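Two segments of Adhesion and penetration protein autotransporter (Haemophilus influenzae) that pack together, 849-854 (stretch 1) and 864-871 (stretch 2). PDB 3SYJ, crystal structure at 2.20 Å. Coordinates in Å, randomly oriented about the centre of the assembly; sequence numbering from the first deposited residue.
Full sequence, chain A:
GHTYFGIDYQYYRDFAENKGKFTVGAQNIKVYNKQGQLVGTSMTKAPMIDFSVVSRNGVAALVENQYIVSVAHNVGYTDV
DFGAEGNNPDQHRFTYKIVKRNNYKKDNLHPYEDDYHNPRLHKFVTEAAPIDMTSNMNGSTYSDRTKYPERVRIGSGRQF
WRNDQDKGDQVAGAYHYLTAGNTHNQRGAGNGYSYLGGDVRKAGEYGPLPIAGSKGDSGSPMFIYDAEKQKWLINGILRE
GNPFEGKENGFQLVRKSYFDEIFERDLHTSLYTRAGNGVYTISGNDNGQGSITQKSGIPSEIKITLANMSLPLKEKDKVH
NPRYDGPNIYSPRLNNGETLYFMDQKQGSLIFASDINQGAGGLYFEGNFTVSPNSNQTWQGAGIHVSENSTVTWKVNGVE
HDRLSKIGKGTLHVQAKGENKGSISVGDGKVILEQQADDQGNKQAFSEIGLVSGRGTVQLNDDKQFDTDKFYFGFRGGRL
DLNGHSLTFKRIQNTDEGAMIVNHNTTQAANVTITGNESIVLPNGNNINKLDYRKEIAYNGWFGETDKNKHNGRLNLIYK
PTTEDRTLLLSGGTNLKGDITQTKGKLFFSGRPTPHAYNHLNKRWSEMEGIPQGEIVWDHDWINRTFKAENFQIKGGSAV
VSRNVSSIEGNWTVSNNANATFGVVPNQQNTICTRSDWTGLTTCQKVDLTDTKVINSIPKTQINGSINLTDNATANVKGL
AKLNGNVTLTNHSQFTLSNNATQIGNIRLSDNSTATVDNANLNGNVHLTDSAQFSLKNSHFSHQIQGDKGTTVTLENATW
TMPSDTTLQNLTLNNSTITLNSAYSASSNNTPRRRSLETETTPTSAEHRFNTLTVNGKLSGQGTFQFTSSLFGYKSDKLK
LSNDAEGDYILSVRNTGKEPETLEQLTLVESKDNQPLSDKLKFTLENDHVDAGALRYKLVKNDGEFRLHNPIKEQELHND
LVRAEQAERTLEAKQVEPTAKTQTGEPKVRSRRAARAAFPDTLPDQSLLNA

Stretch 1 (849-854) RFNTLT
Stretch 2 864-871: TFQFTSSL

Two chain segments can pack without a hydrogen bond between them, side chains meeting side chains and, in places, backbone, and this small contact in the Haemophilus influenzae adhesion and penetration autotransporter illustrates how. After Arg-849 (psi -36°), Phe-850 and Asn-851 (-112/158) are extended, and strand follows at 852-854, with Thr-852 at -129/130 and Thr-854 at -104/128; residues 864-870 are strand, with Leu-871 beyond them. The touching parts run roughly antiparallel, their end-to-end directions 150° apart, and the backbones stand well apart: the CA atoms of Phe-850 and Thr-868 are 7.7 Å from each other, those of Leu-853 and Phe-865 10.3 Å. Such spacing leaves the gap to be filled by side chains, and together the two segments bury 216 Å².

Along the second segment, Thr-864 (-127/142, chi1 m) lies out of reach, and the first contact is made by Phe-865. From a backbone at phi/psi -115/128, its CB points toward the first segment, and chi1 -70° with chi2 -84° brings CE1 to 4.1 Å from CD2 of Leu-853. The leucine, at -101/120 with chi1 t and chi2 p, also points toward its partner. Both are buried, and two long apolar side chains suit the wider end of the contact. Gln-866 (-102/123, chi1 m, chi2 t) is out of reach. Phe-867 (-110/150, chi1 -79°, chi2 -110°) starts sideways, and although its end comes nearer, it makes no contact.

Thr-868, at -113/156, points toward the first segment where the backbones are closer, so a short side chain suffices. With chi1 p, its OG1 lies near the plane of the Phe-850 ring, at its edge, 3.6 Å from CE1. The same OG1 is 3.6 Å from NH2 of Arg-849, a proximity rather than a hydrogen bond; the hydroxyl is satisfied elsewhere in the structure. Arg-849 reaches this point with chi1 t, chi2 p, chi3 t and chi4 113°, its CB directed sideways.

Phe-850 supplies the largest share of the covered surface. Its backbone is at -116/145, and although CB points sideways, chi1 -68° and chi2 -71° carry the ring to the second strand. CE1 comes within 3.8 Å of the Ser-869 CA; that serine (-157/163, chi1 p) directs its own CB away, leaving backbone for the ring to meet. Finally CZ approaches Ser-870 (-129/92, chi1 t), 3.8 Å from its N and 4.1 Å from its CB. Leu-871 (-59/-26, chi1 m, chi2 t) leaves the extended conformation and the contact.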

ATOM      1  N   ARG A 849      -2.302  20.788  -3.334  1.00 43.58           N
ATOM      2  CA  ARG A 849      -2.391  21.484  -4.615  1.00 50.00           C
ATOM      3  C   ARG A 849      -1.020  21.873  -5.177  1.00 48.29           C
ATOM      4  O   ARG A 849      -0.810  21.836  -6.387  1.00 51.29           O
ATOM      5  CB  ARG A 849      -3.290  22.717  -4.496  1.00 52.05           C
ATOM      6  CG  ARG A 849      -3.137  23.719  -5.631  1.00 49.59           C
ATOM      7  CD  ARG A 849      -3.572  23.140  -6.970  1.00 54.20           C
ATOM      8  NE  ARG A 849      -3.103  23.968  -8.081  1.00 66.28           N
ATOM      9  CZ  ARG A 849      -2.193  23.586  -8.976  1.00 61.02           C
ATOM     10  NH1 ARG A 849      -1.662  22.373  -8.909  1.00 57.76           N
ATOM     11  NH2 ARG A 849      -1.822  24.410  -9.950  1.00 56.67           N
ATOM     12  N   PHE A 850      -0.091  22.253  -4.306  1.00 45.70           N
ATOM     13  CA  PHE A 850       1.257  22.597  -4.751  1.00 44.13           C
ATOM     14  C   PHE A 850       2.287  21.629  -4.185  1.00 44.49           C
ATOM     15  O   PHE A 850       2.154  21.150  -3.053  1.00 44.17           O
ATOM     16  CB  PHE A 850       1.616  24.040  -4.382  1.00 43.73           C
ATOM     17  CG  PHE A 850       0.825  25.070  -5.136  1.00 43.35           C
ATOM     18  CD1 PHE A 850       1.054  25.283  -6.486  1.00 44.43           C
ATOM     19  CD2 PHE A 850      -0.147  25.823  -4.498  1.00 46.42           C
ATOM     20  CE1 PHE A 850       0.330  26.230  -7.187  1.00 44.51           C
ATOM     21  CE2 PHE A 850      -0.877  26.773  -5.192  1.00 47.75           C
ATOM     22  CZ  PHE A 850      -0.638  26.977  -6.538  1.00 47.95           C
ATOM     23  N   ASN A 851       3.313  21.344  -4.980  1.00 45.90           N
ATOM     24  CA  ASN A 851       4.320  20.358  -4.602  1.00 42.09           C
ATOM     25  C   ASN A 851       5.686  20.964  -4.334  1.00 42.44           C
ATOM     26  O   ASN A 851       6.002  22.057  -4.807  1.00 40.99           O
ATOM     27  CB  ASN A 851       4.446  19.283  -5.682  1.00 38.91           C
ATOM     28  CG  ASN A 851       3.178  18.475  -5.848  1.00 41.39           C
ATOM     29  OD1 ASN A 851       2.414  18.291  -4.898  1.00 40.44           O
ATOM     30  ND2 ASN A 851       2.948  17.986  -7.060  1.00 42.46           N
ATOM     31  N   THR A 852       6.494  20.232  -3.577  1.00 40.15           N
ATOM     32  CA  THR A 852       7.864  20.626  -3.298  1.00 42.11           C
ATOM     33  C   THR A 852       8.807  19.467  -3.596  1.00 39.58           C
ATOM     34  O   THR A 852       8.587  18.341  -3.150  1.00 37.41           O
ATOM     35  CB  THR A 852       8.043  21.048  -1.822  1.00 42.46           C
ATOM     36  OG1 THR A 852       7.221  22.188  -1.541  1.00 42.21           O
ATOM     37  CG2 THR A 852       9.498  21.388  -1.529  1.00 38.39           C
ATOM     38  N   LEU A 853       9.849  19.745  -4.365  1.00 35.25           N
ATOM     39  CA  LEU A 853      10.918  18.783  -4.545  1.00 34.49           C
ATOM     40  C   LEU A 853      12.086  19.186  -3.655  1.00 37.07           C
ATOM     41  O   LEU A 853      12.624  20.283  -3.786  1.00 38.30           O
ATOM     42  CB  LEU A 853      11.352  18.726  -6.008  1.00 35.42           C
ATOM     43  CG  LEU A 853      12.630  17.947  -6.334  1.00 37.61           C
ATOM     44  CD1 LEU A 853      12.567  16.508  -5.823  1.00 33.17           C
ATOM     45  CD2 LEU A 853      12.901  17.984  -7.831  1.00 28.78           C
ATOM     46  N   THR A 854      12.463  18.301  -2.741  1.00 34.53           N
ATOM     47  CA  THR A 854      13.587  18.546  -1.849  1.00 32.97           C
ATOM     48  C   THR A 854      14.791  17.736  -2.305  1.00 38.57           C
ATOM     49  O   THR A 854      14.684  16.526  -2.507  1.00 38.82           O
ATOM     50  CB  THR A 854      13.247  18.136  -0.401  1.00 40.21           C
ATOM     51  OG1 THR A 854      12.124  18.894   0.068  1.00 34.64           O
ATOM     52  CG2 THR A 854      14.439  18.365   0.521  1.00 36.88           C
ATOM     53  N   THR A 864      15.777  21.872 -16.976  1.00 38.42           N
ATOM     54  CA  THR A 864      14.664  22.781 -16.741  1.00 37.44           C
ATOM     55  C   THR A 864      13.794  22.304 -15.590  1.00 36.45           C
ATOM     56  O   THR A 864      13.585  21.105 -15.425  1.00 40.86           O
ATOM     57  CB  THR A 864      13.778  22.901 -17.997  1.00 39.71           C
ATOM     58  OG1 THR A 864      14.530  23.498 -19.062  1.00 37.89           O
ATOM     59  CG2 THR A 864      12.535  23.747 -17.710  1.00 37.55           C
ATOM     60  N   PHE A 865      13.300  23.245 -14.788  1.00 37.21           N
ATOM     61  CA  PHE A 865      12.253  22.959 -13.813  1.00 33.73           C
ATOM     62  C   PHE A 865      10.990  23.731 -14.196  1.00 38.41           C
ATOM     63  O   PHE A 865      11.045  24.938 -14.418  1.00 39.80           O
ATOM     64  CB  PHE A 865      12.691  23.354 -12.402  1.00 33.66           C
ATOM     65  CG  PHE A 865      13.779  22.483 -11.824  1.00 34.96           C
ATOM     66  CD1 PHE A 865      13.472  21.283 -11.201  1.00 35.91           C
ATOM     67  CD2 PHE A 865      15.106  22.877 -11.881  1.00 33.34           C
ATOM     68  CE1 PHE A 865      14.472  20.489 -10.659  1.00 29.18           C
ATOM     69  CE2 PHE A 865      16.108  22.088 -11.341  1.00 30.05           C
ATOM     70  CZ  PHE A 865      15.790  20.894 -10.730  1.00 26.58           C
ATOM     71  N   GLN A 866       9.860  23.033 -14.285  1.00 37.76           N
ATOM     72  CA  GLN A 866       8.581  23.664 -14.609  1.00 37.07           C
ATOM     73  C   GLN A 866       7.719  23.851 -13.362  1.00 36.92           C
ATOM     74  O   GLN A 866       7.418  22.888 -12.650  1.00 38.69           O
ATOM     75  CB  GLN A 866       7.827  22.852 -15.666  1.00 37.64           C
ATOM     76  CG  GLN A 866       8.543  22.783 -17.000  1.00 37.27           C
ATOM     77  CD  GLN A 866       7.749  22.054 -18.073  1.00 39.79           C
ATOM     78  OE1 GLN A 866       6.998  21.123 -17.789  1.00 36.57           O
ATOM     79  NE2 GLN A 866       7.929  22.470 -19.321  1.00 37.96           N
ATOM     80  N   PHE A 867       7.331  25.098 -13.102  1.00 35.71           N
ATOM     81  CA  PHE A 867       6.578  25.460 -11.905  1.00 37.29           C
ATOM     82  C   PHE A 867       5.140  25.845 -12.230  1.00 42.08           C
ATOM     83  O   PHE A 867       4.852  26.357 -13.316  1.00 41.42           O
ATOM     84  CB  PHE A 867       7.230  26.659 -11.209  1.00 36.02           C
ATOM     85  CG  PHE A 867       8.432  26.314 -10.380  1.00 35.00           C
ATOM     86  CD1 PHE A 867       8.378  26.382  -8.998  1.00 36.02           C
ATOM     87  CD2 PHE A 867       9.624  25.941 -10.981  1.00 36.07           C
ATOM     88  CE1 PHE A 867       9.491  26.076  -8.229  1.00 33.54           C
ATOM     89  CE2 PHE A 867      10.737  25.630 -10.219  1.00 31.38           C
ATOM     90  CZ  PHE A 867      10.670  25.699  -8.844  1.00 31.12           C
ATOM     91  N   THR A 868       4.240  25.594 -11.285  1.00 37.42           N
ATOM     92  CA  THR A 868       2.934  26.234 -11.294  1.00 39.60           C
ATOM     93  C   THR A 868       2.882  27.152 -10.081  1.00 41.67           C
ATOM     94  O   THR A 868       3.599  26.936  -9.100  1.00 35.19           O
ATOM     95  CB  THR A 868       1.764  25.225 -11.234  1.00 41.54           C
ATOM     96  OG1 THR A 868       1.763  24.551  -9.970  1.00 40.18           O
ATOM     97  CG2 THR A 868       1.864  24.203 -12.361  1.00 42.11           C
ATOM     98  N   SER A 869       2.037  28.176 -10.142  1.00 42.80           N
ATOM     99  CA  SER A 869       1.931  29.120  -9.036  1.00 40.10           C
ATOM    100  C   SER A 869       0.599  29.864  -9.008  1.00 40.01           C
ATOM    101  O   SER A 869      -0.134  29.898  -9.997  1.00 40.94           O
ATOM    102  CB  SER A 869       3.069  30.138  -9.107  1.00 34.92           C
ATOM    103  OG  SER A 869       2.866  31.043 -10.183  1.00 36.44           O
ATOM    104  N   SER A 870       0.303  30.450  -7.851  1.00 43.58           N
ATOM    105  CA  SER A 870      -0.792  31.397  -7.699  1.00 43.40           C
ATOM    106  C   SER A 870      -0.254  32.645  -7.026  1.00 43.92           C
ATOM    107  O   SER A 870      -0.222  32.728  -5.800  1.00 43.03           O
ATOM    108  CB  SER A 870      -1.924  30.814  -6.853  1.00 44.70           C
ATOM    109  OG  SER A 870      -2.938  31.784  -6.640  1.00 42.78           O
ATOM    110  N   LEU A 871       0.181  33.611  -7.830  1.00 41.60           N
ATOM    111  CA  LEU A 871       0.744  34.846  -7.299  1.00 42.73           C
ATOM    112  C   LEU A 871      -0.263  35.563  -6.412  1.00 44.32           C
ATOM    113  O   LEU A 871       0.120  36.308  -5.507  1.00 41.56           O
ATOM    114  CB  LEU A 871       1.220  35.765  -8.430  1.00 44.78           C
ATOM    115  CG  LEU A 871       2.584  35.417  -9.039  1.00 46.63           C
ATOM    116  CD1 LEU A 871       2.900  36.298 -10.238  1.00 41.95           C
ATOM    117  CD2 LEU A 871       3.683  35.533  -7.991  1.00 43.85           C
TER